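Local coordinates for protein extracellular sialidase/neuraminidase, putative (Aspergillus fumigatus, PDB 2XZI) that hydrolyses glycosidic bonds of sialic acid-type sugars as a six-bladed beta-propeller sialidase, acting as a KDNase that probably prefers Kdn-terminated glycans, at residues T342-G345 with D346-G350; N81-S84 with P85-E89. All coordinates share one frame; numbering follows the deposited sequence.

How the contacts relate
Both contacts are local turns on a six-bladed beta-propeller, and together they illustrate how side chains near in sequence can fix a loop. Contact 1 is the bend of the hairpin joining strands 334-343 and 349-356; contact 2 is the 81-89 loop between strands 68-74 and 92-93, in another blade. Their centres lie about 13 Å apart. They meet by packing, Asp-346 CB standing 3.4 Å from Asn-81 ND2, and side chains of both lean on Arg-374 of strand 368-375. None of their residues lines a deamino-alpha-neuraminic acid pocket, but the hairpin strands do contribute: Tyr-338 belongs to one such site and Asp-356 to the other.

Contact 1: T342-G345 with D346-G350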
loop_
_atom_site.group_PDB
_atom_site.type_symbol
_atom_site.label_atom_id
_atom_site.label_comp_id
_atom_site.label_asym_id
_atom_site.label_seq_id
_atom_site.Cartn_x
_atom_site.Cartn_y
_atom_site.Cartn_z
ATOM N N THR A 342 -1.930 6.485 -6.274
ATOM C CA THR A 342 -1.101 7.659 -6.549
ATOM C C THR A 342 -1.805 8.553 -7.576
ATOM O O THR A 342 -2.699 8.113 -8.302
ATOM C CB THR A 342 0.306 7.272 -7.045
ATOM O OG1 THR A 342 1.138 8.443 -7.069
ATOM C CG2 THR A 342 0.237 6.682 -8.439
ATOM N N LYS A 343 -1.412 9.823 -7.623
ATOM C CA LYS A 343 -1.750 10.644 -8.766
ATOM C C LYS A 343 -0.739 10.386 -9.864
ATOM O O LYS A 343 0.450 10.252 -9.580
ATOM C CB LYS A 343 -1.701 12.120 -8.393
ATOM C CG LYS A 343 -2.724 12.528 -7.370
ATOM C CD LYS A 343 -2.766 14.032 -7.200
ATOM C CE LYS A 343 -1.601 14.532 -6.372
ATOM N NZ LYS A 343 -1.807 15.947 -5.968
ATOM N N THR A 344 -1.204 10.313 -11.105
ATOM C CA THR A 344 -0.304 10.168 -12.251
ATOM C C THR A 344 0.011 11.541 -12.815
ATOM O O THR A 344 -0.655 12.535 -12.488
ATOM C CB THR A 344 -0.942 9.342 -13.386
ATOM O OG1 THR A 344 -2.052 10.066 -13.940
ATOM C CG2 THR A 344 -1.413 7.976 -12.885
ATOM N N GLY A 345 1.023 11.593 -13.671
ATOM C CA GLY A 345 1.404 12.827 -14.355
ATOM C C GLY A 345 0.395 13.370 -15.346
ATOM O O GLY A 345 0.475 14.540 -15.746
ATOM N N ASP A 346 -0.574 12.547 -15.736
ATOM C CA ASP A 346 -1.589 12.945 -16.707
ATOM C C ASP A 346 -2.976 13.052 -16.082
ATOM O O ASP A 346 -3.981 12.742 -16.737
ATOM C CB ASP A 346 -1.587 12.037 -17.953
ATOM C CG ASP A 346 -2.011 10.593 -17.659
ATOM O OD1 ASP A 346 -1.785 10.085 -16.546
ATOM O OD2 ASP A 346 -2.559 9.956 -18.572
ATOM N N TYR A 347 -3.024 13.497 -14.828
ATOM C CA TYR A 347 -4.295 13.881 -14.194
ATOM C C TYR A 347 -5.248 12.690 -14.067
ATOM O O TYR A 347 -6.453 12.810 -14.289
ATOM C CB TYR A 347 -4.953 15.052 -14.946
ATOM C CG TYR A 347 -4.017 16.210 -15.203
ATOM C CD1 TYR A 347 -3.721 17.121 -14.192
ATOM C CD2 TYR A 347 -3.427 16.396 -16.454
ATOM C CE1 TYR A 347 -2.845 18.179 -14.416
ATOM C CE2 TYR A 347 -2.557 17.452 -16.685
ATOM C CZ TYR A 347 -2.272 18.331 -15.663
ATOM O OH TYR A 347 -1.414 19.384 -15.901
ATOM N N LYS A 348 -4.682 11.540 -13.722
ATOM C CA LYS A 348 -5.472 10.361 -13.373
ATOM C C LYS A 348 -5.102 9.909 -11.972
ATOM O O LYS A 348 -4.102 10.353 -11.385
ATOM C CB LYS A 348 -5.241 9.182 -14.331
ATOM C CG LYS A 348 -5.252 9.479 -15.816
ATOM C CD LYS A 348 -6.603 9.877 -16.317
ATOM C CE LYS A 348 -6.594 9.959 -17.841
ATOM N NZ LYS A 348 -5.803 11.070 -18.449
ATOM N N ILE A 349 -5.947 9.045 -11.430
ATOM C CA ILE A 349 -5.614 8.261 -10.258
ATOM C C ILE A 349 -5.093 6.891 -10.747
ATOM O O ILE A 349 -5.682 6.238 -11.615
ATOM C CB ILE A 349 -6.838 8.115 -9.321
ATOM C CG1 ILE A 349 -7.251 9.493 -8.747
ATOM C CG2 ILE A 349 -6.547 7.157 -8.170
ATOM C CD1 ILE A 349 -8.633 9.526 -8.156
ATOM N N GLY A 350 -3.948 6.485 -10.229
ATOM C CA GLY A 350 -3.408 5.174 -10.512
ATOM C C GLY A 350 -3.530 4.343 -9.264
ATOM O O GLY A 350 -3.104 4.766 -8.199
HETATM O O HOH W 1 -1.146 15.051 -13.026
#
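The hydroxyl of Thr-344 is gripped twice: OG1 donates to Asp-346 OD1 at 2.6 Å, almost in line with the carboxylate C-O bond, and accepts the backbone N-H of Lys-348, N to OG1 3.0 Å. With chi1 at 67°, OG1 is tucked over its own main chain, facing the turn, while CG2 reaches back to within 4.0 Å of Gly-350 N. The main chain makes a type I turn from Thr-344 to Tyr-347. Tyr-347, its last residue, has positive phi (63°) and brings the second strand back, as in a 3:5 hairpin with a G1 bulge. The direct Tyr-347 N to Thr-344 O bond is weak, 3.5 Å, and a water bridges the same two atoms, donating to Thr-344 O at 2.6 Å. Beyond it Thr-344 N bonds to Lys-348 O, and Thr-342 pairs with Gly-350 through two backbone bonds. Lys-348, bent at chi2 and chi4, curls its NZ back onto Asp-346 O at 3.0 Å and forms a salt bridge with OD2 whose hydrogen bond is weak. Arg-374 also binds OD2, and Tyr-11 makes a cation-pi contact with the lysine. These cations probably favour an ionised Asp-346, whose carboxylate, with Thr-344 OG1, links the turn's two ends.

Contact 2: N81-S84 with P85-E89; sequences NGAS and PSDWE
From Gly-82, which has a positive phi of 63°, the chain doubles back into a short 3-10 turn at Pro-85 to Asp-87, bringing Gly-82 CA within 5.3 Å of Asp-87 CA. Asp-87 is tied to Ser-84 twice: its backbone N donates to Ser-84 O at 3.0 Å, approaching from above the carbonyl plane, and its side-chain OD2 accepts Ser-84 N at 2.9 Å, on the anti side of the carboxylate and somewhat out of its plane. Asp-87 can return to Ser-84 because CG lies beside its own backbone N, chi1 -72°. Ser-84 OG sits 3.1 Å from Ser-86 OG, a hydroxyl pair in which either could donate. Across the loop, the indole of Trp-88 presents an edge to Gly-82: NE1 donates to the carbonyl O at 3.2 Å, with that oxygen 22° out of the ring plane. Gly-82 has no side chain, and its CA comes to 3.3 Å from the same nitrogen. Trp-372 gives the oxygen a second indole N-H and meets Trp-88 edge-to-face. Asn-80 OD1 takes Gly-82 N and its ND2 reaches Asp-87 O; with the buried Trp-88 indole, this is consistent with a degenerate Asp box. The two indole N-H groups satisfy the Gly-82 carbonyl, and the Trp-88 bond, with the Trp-372 contact, probably helps to set the ring's rotation, while the carboxylate of Asp-87 ties down the turn entry.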
loop_
_atom_site.group_PDB
_atom_site.type_symbol
_atom_site.label_atom_id
_atom_site.label_comp_id
_atom_site.label_asym_id
_atom_site.label_seq_id
_atom_site.Cartn_x
_atom_site.Cartn_y
_atom_site.Cartn_z
ATOM N N ASN A 81 3.197 7.320 -18.121
ATOM C CA ASN A 81 2.103 7.252 -17.141
ATOM C C ASN A 81 1.546 5.840 -16.907
ATOM O O ASN A 81 0.471 5.672 -16.329
ATOM C CB ASN A 81 0.980 8.245 -17.503
ATOM C CG ASN A 81 1.492 9.673 -17.660
ATOM O OD1 ASN A 81 2.160 10.204 -16.781
ATOM N ND2 ASN A 81 1.187 10.292 -18.798
ATOM N N GLY A 82 2.278 4.825 -17.357
ATOM C CA GLY A 82 1.865 3.435 -17.160
ATOM C C GLY A 82 0.566 3.084 -17.850
ATOM O O GLY A 82 -0.157 2.200 -17.389
ATOM N N ALA A 83 0.289 3.734 -18.986
ATOM C CA ALA A 83 -1.021 3.638 -19.633
ATOM C C ALA A 83 -1.367 2.284 -20.234
ATOM O O ALA A 83 -2.540 1.926 -20.293
ATOM C CB ALA A 83 -1.176 4.746 -20.684
ATOM N N SER A 84 -0.354 1.538 -20.665
ATOM C CA SER A 84 -0.574 0.240 -21.324
ATOM C C SER A 84 0.451 -0.756 -20.798
ATOM O O SER A 84 1.444 -0.351 -20.220
ATOM C CB SER A 84 -0.439 0.382 -22.840
ATOM O OG SER A 84 0.908 0.556 -23.224
ATOM N N PRO A 85 0.223 -2.067 -20.979
ATOM C CA PRO A 85 1.211 -3.040 -20.505
ATOM C C PRO A 85 2.643 -2.809 -21.025
ATOM O O PRO A 85 3.629 -2.988 -20.280
ATOM C CB PRO A 85 0.639 -4.364 -21.015
ATOM C CG PRO A 85 -0.809 -4.138 -20.991
ATOM C CD PRO A 85 -0.993 -2.741 -21.479
ATOM N N SER A 86 2.764 -2.380 -22.282
ATOM C CA SER A 86 4.082 -2.157 -22.872
ATOM C C SER A 86 4.833 -0.961 -22.280
ATOM O O SER A 86 6.015 -0.781 -22.558
ATOM C CB SER A 86 3.989 -2.020 -24.393
ATOM O OG SER A 86 3.232 -0.881 -24.732
ATOM N N ASP A 87 4.149 -0.155 -21.474
ATOM C CA ASP A 87 4.763 0.995 -20.821
ATOM C C ASP A 87 5.570 0.646 -19.567
ATOM O O ASP A 87 6.241 1.518 -18.992
ATOM C CB ASP A 87 3.679 2.017 -20.467
ATOM C CG ASP A 87 3.127 2.724 -21.680
ATOM O OD1 ASP A 87 3.907 2.997 -22.616
ATOM O OD2 ASP A 87 1.920 3.035 -21.687
ATOM N N TRP A 88 5.470 -0.606 -19.124
ATOM C CA TRP A 88 6.061 -1.043 -17.862
ATOM C C TRP A 88 7.293 -1.910 -18.067
ATOM O O TRP A 88 7.302 -2.807 -18.928
ATOM C CB TRP A 88 5.026 -1.799 -17.030
ATOM C CG TRP A 88 3.969 -0.912 -16.455
ATOM C CD1 TRP A 88 2.758 -0.595 -17.018
ATOM C CD2 TRP A 88 4.013 -0.240 -15.196
ATOM N NE1 TRP A 88 2.046 0.237 -16.184
ATOM C CE2 TRP A 88 2.792 0.465 -15.056
ATOM C CE3 TRP A 88 4.956 -0.179 -14.159
ATOM C CZ2 TRP A 88 2.496 1.223 -13.938
ATOM C CZ3 TRP A 88 4.658 0.581 -13.043
ATOM C CH2 TRP A 88 3.434 1.265 -12.937
ATOM N N GLU A 89 8.315 -1.656 -17.265
ATOM C CA GLU A 89 9.504 -2.516 -17.242
ATOM C C GLU A 89 9.188 -3.929 -16.723
ATOM O O GLU A 89 8.173 -4.142 -16.058
ATOM C CB GLU A 89 10.594 -1.889 -16.381
ATOM C CG GLU A 89 11.198 -0.615 -16.971
ATOM C CD GLU A 89 12.219 0.028 -16.045
ATOM O OE1 GLU A 89 12.293 -0.372 -14.858
ATOM O OE2 GLU A 89 12.934 0.949 -16.497
#